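Local coordinates for protein SusD homolog (Bacteroides thetaiotaomicron VPI-5482, PDB 3IV0) that probably binds glycans at the bacterial outer membrane, in the manner of SusD, though its own ligand is not established, at residues Q40-F43 with L44-G48; T97-Q100 with D101-L105; P113-E117 with L118-R122; L310-M313 with Y314-D317. All coordinates share one frame; numbering follows the deposited sequence.

Contact 1 of 4, residues Q40-F43 with L44-G48; sequences QRPF and LTYSG
Pro42 and Tyr46 are joined at the start of helix 43-50 by the bond from Tyr46 N to Pro42 O, 3.1 Å long and fairly straight, and Ser47 N reaches Phe43 O in the same way one residue on. Pro42 sits at the N-cap, at the centre of an inverse gamma turn; having no N-H, it loses nothing where a helix has yet to supply acceptors. Its ring lies against one face of the Tyr46 ring, displaced toward the rim, in a CH-pi contact with CG 3.7 Å from the ring centroid. The phenol is carried there because its CG lies beside the backbone N (chi1 -82°), which swings the ring back over the preceding turn; Tyr64 meets the same ring nearly parallel, and Asn281 bonds to OH. Ser47 tucks OG between its own N and carbonyl carbon (chi1 71°), giving a hydrogen bond to Phe43 O of 2.7 Å. Two donors of one serine thus hold this carbonyl, OG and N arriving from opposite faces of its plane. The small side chain also places OG above one face of the Phe43 ring, 3.8 Å from CE1, while Tyr431 supplies a further partner for this buried hydroxyl. Phe43 itself packs edge-to-face with Phe95 and touches Phe137 of helix 117-142. The arrangement is a helix N-terminus with proline at the N-cap, where a first-turn serine bonds back to a carbonyl four residues earlier.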
# COMPACT_ATOMS: atom_id res chain seq x y z
N GLN A 40 10.47 7.80 -8.19
CA GLN A 40 11.68 8.50 -7.78
C GLN A 40 12.32 7.88 -6.53
O GLN A 40 13.41 8.27 -6.17
CB GLN A 40 11.39 10.00 -7.55
CG GLN A 40 11.03 10.77 -8.86
CD GLN A 40 10.70 12.29 -8.70
OE1 GLN A 40 10.27 12.78 -7.65
NE2 GLN A 40 10.87 13.03 -9.80
N ARG A 41 11.55 7.02 -5.83
CA ARG A 41 12.00 6.29 -4.61
C ARG A 41 11.34 4.91 -4.62
O ARG A 41 10.18 4.79 -5.01
CB ARG A 41 11.53 6.97 -3.32
CG ARG A 41 12.12 8.27 -3.00
CD ARG A 41 11.35 9.43 -3.65
NE ARG A 41 12.02 10.72 -3.47
CZ ARG A 41 11.92 11.45 -2.36
NH1 ARG A 41 11.17 11.04 -1.36
NH2 ARG A 41 12.58 12.60 -2.24
N PRO A 42 12.05 3.87 -4.14
CA PRO A 42 11.38 2.59 -3.90
C PRO A 42 10.69 2.54 -2.54
O PRO A 42 10.84 1.59 -1.78
CB PRO A 42 12.53 1.61 -4.00
CG PRO A 42 13.68 2.36 -3.43
CD PRO A 42 13.48 3.78 -3.86
N PHE A 43 9.96 3.59 -2.24
CA PHE A 43 9.34 3.76 -0.93
C PHE A 43 8.40 2.65 -0.56
O PHE A 43 8.50 2.09 0.52
CB PHE A 43 8.60 5.12 -0.90
CG PHE A 43 7.73 5.35 0.30
CD1 PHE A 43 6.43 4.83 0.34
CD2 PHE A 43 8.18 6.09 1.37
CE1 PHE A 43 5.62 5.06 1.44
CE2 PHE A 43 7.34 6.36 2.45
CZ PHE A 43 6.09 5.81 2.50
N LEU A 44 7.46 2.33 -1.44
CA LEU A 44 6.42 1.36 -1.07
C LEU A 44 6.99 -0.01 -0.83
O LEU A 44 6.61 -0.68 0.16
CB LEU A 44 5.29 1.36 -2.10
CG LEU A 44 4.06 0.53 -1.77
CD1 LEU A 44 3.54 0.79 -0.35
CD2 LEU A 44 3.00 0.89 -2.79
N THR A 45 7.89 -0.49 -1.67
CA THR A 45 8.35 -1.85 -1.47
C THR A 45 9.36 -1.94 -0.33
O THR A 45 9.34 -2.92 0.43
CB THR A 45 8.84 -2.49 -2.80
OG1 THR A 45 8.95 -3.90 -2.62
CG2 THR A 45 10.19 -2.00 -3.23
N TYR A 46 10.23 -0.95 -0.15
CA TYR A 46 11.17 -1.01 0.97
C TYR A 46 10.39 -0.97 2.26
O TYR A 46 10.70 -1.73 3.20
CB TYR A 46 12.17 0.16 0.96
CG TYR A 46 13.37 0.05 0.07
CD1 TYR A 46 13.34 -0.58 -1.15
CD2 TYR A 46 14.55 0.65 0.48
CE1 TYR A 46 14.47 -0.59 -1.96
CE2 TYR A 46 15.66 0.61 -0.28
CZ TYR A 46 15.62 -0.01 -1.51
OH TYR A 46 16.78 0.04 -2.29
N SER A 47 9.44 -0.05 2.35
CA SER A 47 8.74 0.20 3.60
C SER A 47 7.64 -0.79 3.93
O SER A 47 7.31 -1.00 5.11
CB SER A 47 8.13 1.62 3.60
OG SER A 47 7.02 1.72 2.71
N GLY A 48 7.04 -1.39 2.92
CA GLY A 48 5.89 -2.27 3.09
C GLY A 48 6.16 -3.74 2.86
O GLY A 48 5.54 -4.58 3.54

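Contact 2 of 4, residues T97-Q100 with D101-L105; sequences TAIQ and DANIL
Thr97 O, Ala98 O, Ile99 O and Gln100 O each accept one backbone N-H from four residues ahead, from Asp101, Ala102, Asn103 and Ile104 in turn, at 2.9 to 3.0 Å between the N and O atoms. The Asn103 amide adds no bond to this ladder: its CG stands 3.2 Å from Ile99 O, yet ND2 is badly angled toward that oxygen. Instead OD1 accepts from Arg131 NH1 and ND2 makes a weak bond to Tyr148 O, so both ends of a buried amide find partners outside the helix. This is regular alpha-helix, the middle of helix 93-108, packed against helices 19-39 and 117-142 in the largely helical SusD fold. Small Ala98 and Ala102 suit the face toward helix 117-142, meeting Ser134 and Arg131 there. Thr97 OG1 is bonded to Asp93 O, a turn earlier, which turns its methyl CG2 to the Asp101 carboxylate, 3.9 Å from OD2. In the conformer modelled here, one of two, Gln100 bends at chi2 (68°) and brings its OE1 across the Ile104 side chain, 3.4 Å from Ile104 CG1; Gln100 CG lies 4.0 Å from Ile104 CD1. Branched Ile104 offers that methyl to Gln100 and also packs on Phe25 and Trp14.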
# COMPACT_ATOMS: atom_id res chain seq x y z
N THR A 97 4.61 17.66 -1.93
CA THR A 97 4.29 18.29 -3.22
C THR A 97 2.87 17.90 -3.63
O THR A 97 2.10 18.77 -4.05
CB THR A 97 5.30 17.89 -4.30
OG1 THR A 97 6.61 18.28 -3.91
CG2 THR A 97 4.96 18.53 -5.68
N ALA A 98 2.51 16.62 -3.54
CA ALA A 98 1.15 16.17 -3.79
C ALA A 98 0.14 16.87 -2.90
O ALA A 98 -0.90 17.33 -3.35
CB ALA A 98 1.06 14.63 -3.65
N ILE A 99 0.44 16.89 -1.61
CA ILE A 99 -0.47 17.50 -0.63
C ILE A 99 -0.68 18.99 -0.92
O ILE A 99 -1.81 19.47 -0.92
CB ILE A 99 0.04 17.27 0.83
CG1 ILE A 99 -0.14 15.80 1.22
CG2 ILE A 99 -0.65 18.19 1.82
CD1 ILE A 99 0.80 15.39 2.35
N GLN A 100 0.40 19.70 -1.17
CA GLN A 100 0.29 21.13 -1.42
C GLN A 100 -0.45 21.41 -2.74
O GLN A 100 -1.22 22.37 -2.82
CB GLN A 100 1.67 21.81 -1.41
CG GLN A 100 1.70 23.23 -1.98
CD GLN A 100 0.95 24.26 -1.13
OE1 GLN A 100 -0.24 24.54 -1.35
NE2 GLN A 100 1.65 24.86 -0.19
N ASP A 101 -0.23 20.61 -3.78
CA ASP A 101 -0.99 20.77 -5.01
C ASP A 101 -2.47 20.44 -4.82
O ASP A 101 -3.35 21.12 -5.39
CB ASP A 101 -0.34 20.03 -6.16
CG ASP A 101 0.96 20.71 -6.60
OD1 ASP A 101 1.19 21.90 -6.25
OD2 ASP A 101 1.77 20.06 -7.28
N ALA A 102 -2.79 19.44 -4.01
CA ALA A 102 -4.19 19.19 -3.67
C ALA A 102 -4.78 20.41 -2.98
O ALA A 102 -5.90 20.80 -3.28
CB ALA A 102 -4.35 17.92 -2.77
N ASN A 103 -4.05 20.96 -2.03
CA ASN A 103 -4.52 22.16 -1.33
C ASN A 103 -4.79 23.30 -2.31
O ASN A 103 -5.81 24.00 -2.20
CB ASN A 103 -3.52 22.59 -0.26
CG ASN A 103 -3.42 21.61 0.91
OD1 ASN A 103 -4.31 20.80 1.14
ND2 ASN A 103 -2.35 21.72 1.68
N ILE A 104 -3.89 23.48 -3.27
CA ILE A 104 -4.06 24.50 -4.29
C ILE A 104 -5.29 24.25 -5.13
O ILE A 104 -6.11 25.14 -5.33
CB ILE A 104 -2.81 24.64 -5.16
CG1 ILE A 104 -1.66 25.25 -4.35
CG2 ILE A 104 -3.12 25.48 -6.44
CD1 ILE A 104 -0.31 25.08 -4.93
N LEU A 105 -5.44 23.05 -5.66
CA LEU A 105 -6.62 22.76 -6.48
C LEU A 105 -7.89 23.05 -5.69
O LEU A 105 -8.85 23.65 -6.20
CB LEU A 105 -6.59 21.30 -6.98
CG LEU A 105 -7.77 20.87 -7.87
CD1 LEU A 105 -7.41 19.75 -8.84
CD2 LEU A 105 -8.96 20.42 -7.06

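Contact 3 of 4, residues P113-E117 with L118-R122; sequences PGMDE and LKRSR
Glu117 and Arg120 meet because both chains fold: the glutamate bends at chi2 (-66°), and the arginine, with CG anti to its backbone N, turns at chi2 and chi3 until its guanidinium lies alongside the carboxylate. The grip is side-on and twofold, NE to OE1 at 3.1 Å and NH2 to OE2 at 2.9 Å. Both oxygens lie close to the guanidinium plane, but the nitrogens approach from above the carboxylate, the two planes being 34° apart. Over one guanidinium face lies CG of Met115 (a selenomethionine), centred 3.7 Å above the plane, and its CE continues along the helix start to within 3.5 Å of Arg120 N. A flexible, apolar chain suits this place, shielding the cation without competing for its donors. NH1 is held by the carbonyls of Ile109 and Val112, and NH2 shares a water with Gly114 N, so the buried arginine ties together the loop that leads into the helix. Another water links Glu117 OE1 and O to Ser121 OG. Asp116 faces the other way: its OD1 takes Lys119 N at 3.1 Å, on the anti side, and Leu118 N in a weak bond, while its carbonyl receives Arg120 N. An aspartate fits here, short enough to curl back onto N-H groups that lack helical acceptors, and its charge would be favoured by the positive end of the helix dipole. Lys119 turns its amine to Glu19. An aspartate N-cap with an acidic residue in the first turn is a familiar start to an alpha-helix, here helix 117-142.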
# COMPACT_ATOMS: atom_id res chain seq x y z
N PRO A 113 -13.82 29.30 -15.02
CA PRO A 113 -15.08 29.79 -15.57
C PRO A 113 -15.89 28.76 -16.35
O PRO A 113 -15.42 28.19 -17.32
CB PRO A 113 -14.64 30.96 -16.46
CG PRO A 113 -13.25 30.72 -16.80
CD PRO A 113 -12.65 29.93 -15.63
N GLY A 114 -17.10 28.50 -15.86
CA GLY A 114 -18.10 27.71 -16.56
C GLY A 114 -17.80 26.25 -16.84
O GLY A 114 -18.42 25.65 -17.74
N MSE A 115 -16.89 25.63 -16.10
CA MSE A 115 -16.63 24.22 -16.37
C MSE A 115 -17.77 23.37 -15.85
O MSE A 115 -18.59 23.80 -15.03
CB MSE A 115 -15.28 23.75 -15.84
CG MSE A 115 -15.20 23.64 -14.36
SE MSE A 115 -13.53 22.92 -13.54
CE MSE A 115 -13.77 21.18 -13.79
N ASP A 116 -17.82 22.15 -16.35
CA ASP A 116 -18.82 21.18 -15.95
C ASP A 116 -18.79 20.99 -14.43
O ASP A 116 -17.75 20.69 -13.87
CB ASP A 116 -18.50 19.87 -16.66
CG ASP A 116 -19.57 18.82 -16.50
OD1 ASP A 116 -19.67 18.20 -15.43
OD2 ASP A 116 -20.32 18.58 -17.47
N GLU A 117 -19.94 21.15 -13.77
CA GLU A 117 -19.95 21.10 -12.32
C GLU A 117 -19.77 19.70 -11.76
O GLU A 117 -19.27 19.56 -10.64
CB GLU A 117 -21.22 21.75 -11.76
CG GLU A 117 -21.30 23.24 -12.03
CD GLU A 117 -20.22 24.06 -11.30
OE1 GLU A 117 -19.48 23.51 -10.47
OE2 GLU A 117 -20.14 25.28 -11.56
N LEU A 118 -20.17 18.67 -12.50
CA LEU A 118 -19.93 17.30 -12.06
C LEU A 118 -18.43 17.07 -12.08
O LEU A 118 -17.88 16.50 -11.10
CB LEU A 118 -20.64 16.28 -12.95
CG LEU A 118 -20.42 14.81 -12.59
CD1 LEU A 118 -20.87 14.51 -11.18
CD2 LEU A 118 -21.14 13.91 -13.62
N LYS A 119 -17.75 17.49 -13.14
CA LYS A 119 -16.30 17.33 -13.20
C LYS A 119 -15.62 18.15 -12.11
O LYS A 119 -14.65 17.70 -11.52
CB LYS A 119 -15.75 17.68 -14.58
CG LYS A 119 -16.14 16.67 -15.68
CD LYS A 119 -15.78 15.24 -15.33
CE LYS A 119 -15.79 14.36 -16.58
NZ LYS A 119 -14.68 14.70 -17.52
N ARG A 120 -16.09 19.36 -11.85
CA ARG A 120 -15.50 20.17 -10.78
C ARG A 120 -15.60 19.45 -9.44
O ARG A 120 -14.59 19.37 -8.70
CB ARG A 120 -16.16 21.57 -10.71
CG ARG A 120 -15.63 22.40 -9.58
CD ARG A 120 -15.51 23.88 -9.80
NE ARG A 120 -16.58 24.48 -10.59
CZ ARG A 120 -16.38 25.55 -11.35
NH1 ARG A 120 -15.17 26.09 -11.43
NH2 ARG A 120 -17.37 26.04 -12.07
N SER A 121 -16.75 18.89 -9.14
CA SER A 121 -16.96 18.14 -7.91
C SER A 121 -16.09 16.89 -7.88
O SER A 121 -15.52 16.55 -6.83
CB SER A 121 -18.40 17.72 -7.73
OG SER A 121 -19.23 18.87 -7.60
N ARG A 122 -15.96 16.20 -9.00
CA ARG A 122 -15.14 15.00 -9.07
C ARG A 122 -13.68 15.33 -8.82
O ARG A 122 -13.01 14.62 -8.05
CB ARG A 122 -15.30 14.34 -10.43
CG ARG A 122 -14.45 13.08 -10.59
CD ARG A 122 -14.75 12.33 -11.85
NE ARG A 122 -16.12 11.92 -11.82
CZ ARG A 122 -16.80 11.41 -12.84
NH1 ARG A 122 -16.20 11.23 -14.00
NH2 ARG A 122 -18.08 11.10 -12.67
O HOH W 1 -17.94 28.82 -12.86
O HOH W 2 -19.52 21.53 -8.65

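Contact 4 of 4, residues L310-M313 with Y314-D317; sequences LFPM and YEDD
Pro312 and Glu315 are the first and last residues of a type I beta turn, with Met313 and Tyr314 at its corners, closed by Glu315 N bonding to Pro312 O at 3.2 Å. The N-H points well at the oxygen but arrives from above the carbonyl plane. The proline ring stiffens the chain on its way into the turn. Pro312 and Met313 each have a second conformer; in those modelled here, Pro312 CB touches Glu315 OE2, and Met313 (a selenomethionine) runs alongside Tyr314 in the same direction. Its CG then stands over the middle of the phenol ring, 3.5 Å from the centroid in a CH-pi contact almost on the ring normal; SE follows obliquely at 4.3 Å from that centroid, a Met-aromatic contact. With Met313 chi1 at 71°, CG is directed across to the neighbouring ring. The next shell anchors the ends of the loop. Phe311, the first residue to leave helix 304-310, meets the Phe324 ring and packs on Arg421 of helix 408-422. Lys320 binds Glu315 O and, weakly, Pro312 O, bracing the turn from helix 318-323. Asp317 is the N-cap of that helix, its short carboxylate capping a backbone N just beyond and its OD2 paired with Arg319. The same OD2 lies at the edge of the Phe311 ring, near its plane, 3.5 Å from CD1.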
# COMPACT_ATOMS: atom_id res chain seq x y z
N LEU A 310 3.78 -20.11 6.01
CA LEU A 310 2.79 -19.33 5.32
C LEU A 310 1.91 -20.14 4.36
O LEU A 310 0.69 -19.96 4.31
CB LEU A 310 3.52 -18.21 4.57
CG LEU A 310 2.66 -17.12 3.96
CD1 LEU A 310 1.84 -16.47 5.08
CD2 LEU A 310 3.54 -16.08 3.23
N PHE A 311 2.53 -21.03 3.60
CA PHE A 311 1.84 -21.86 2.61
C PHE A 311 2.11 -23.34 2.96
O PHE A 311 3.00 -23.97 2.37
CB PHE A 311 2.34 -21.55 1.20
CG PHE A 311 1.88 -20.22 0.67
CD1 PHE A 311 0.59 -20.06 0.21
CD2 PHE A 311 2.73 -19.13 0.69
CE1 PHE A 311 0.18 -18.82 -0.27
CE2 PHE A 311 2.29 -17.87 0.22
CZ PHE A 311 1.03 -17.75 -0.26
N PRO A 312 1.40 -23.88 3.96
CA PRO A 312 1.77 -25.22 4.45
C PRO A 312 1.72 -26.29 3.38
O PRO A 312 0.77 -26.37 2.60
CB PRO A 312 0.74 -25.47 5.57
CG PRO A 312 0.27 -24.11 5.98
CD PRO A 312 0.26 -23.33 4.72
N MSE A 313 2.74 -27.16 3.37
CA MSE A 313 2.91 -28.12 2.29
C MSE A 313 1.82 -29.20 2.22
O MSE A 313 1.64 -29.79 1.17
CB MSE A 313 4.30 -28.77 2.40
CG MSE A 313 4.47 -29.70 3.56
SE MSE A 313 6.35 -30.28 3.70
CE MSE A 313 6.56 -30.93 2.19
N TYR A 314 1.09 -29.43 3.32
CA TYR A 314 0.08 -30.47 3.35
C TYR A 314 -1.32 -29.98 3.11
O TYR A 314 -2.27 -30.75 3.19
CB TYR A 314 0.16 -31.23 4.68
CG TYR A 314 1.56 -31.72 5.04
CD1 TYR A 314 2.23 -32.62 4.23
CD2 TYR A 314 2.19 -31.29 6.19
CE1 TYR A 314 3.51 -33.06 4.56
CE2 TYR A 314 3.46 -31.73 6.52
CZ TYR A 314 4.11 -32.61 5.70
OH TYR A 314 5.37 -33.05 6.05
N GLU A 315 -1.46 -28.69 2.74
CA GLU A 315 -2.77 -28.12 2.51
C GLU A 315 -2.88 -27.49 1.13
O GLU A 315 -1.94 -26.84 0.66
CB GLU A 315 -3.04 -27.09 3.63
CG GLU A 315 -3.09 -27.74 5.04
CD GLU A 315 -3.31 -26.75 6.17
OE1 GLU A 315 -4.33 -26.05 6.13
OE2 GLU A 315 -2.49 -26.70 7.12
N ASP A 316 -4.02 -27.66 0.48
CA ASP A 316 -4.23 -27.14 -0.87
C ASP A 316 -4.20 -25.62 -0.89
O ASP A 316 -4.76 -25.01 0.01
CB ASP A 316 -5.59 -27.56 -1.41
CG ASP A 316 -5.66 -29.02 -1.80
OD1 ASP A 316 -4.61 -29.71 -1.89
OD2 ASP A 316 -6.81 -29.48 -1.99
N ASP A 317 -3.60 -25.04 -1.92
CA ASP A 317 -3.61 -23.57 -2.09
C ASP A 317 -2.97 -23.29 -3.44
O ASP A 317 -1.75 -23.45 -3.59
CB ASP A 317 -2.82 -22.90 -1.00
CG ASP A 317 -2.95 -21.38 -1.00
OD1 ASP A 317 -3.19 -20.80 -2.09
OD2 ASP A 317 -2.80 -20.77 0.08

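Following the chain from the N terminus, the four contacts come in series, and none nests in or crosses another. Contact 1 closes the turn from helix 19-39 into helix 43-50, in the buried interior. Contact 2 lies within helix 93-108, its centre about 22 Å from that of contact 1, and contact 3 starts helix 117-142 after the loop that follows; their centres are about 18 Å apart. Helix 117-142 ties these three together, its residues touching the side chains of contacts 1 and 2. Contact 4 stands apart, with its centre about 52 Å from that of contact 3 across the chain's centre, closing the short loop between helices 304-310 and 318-323.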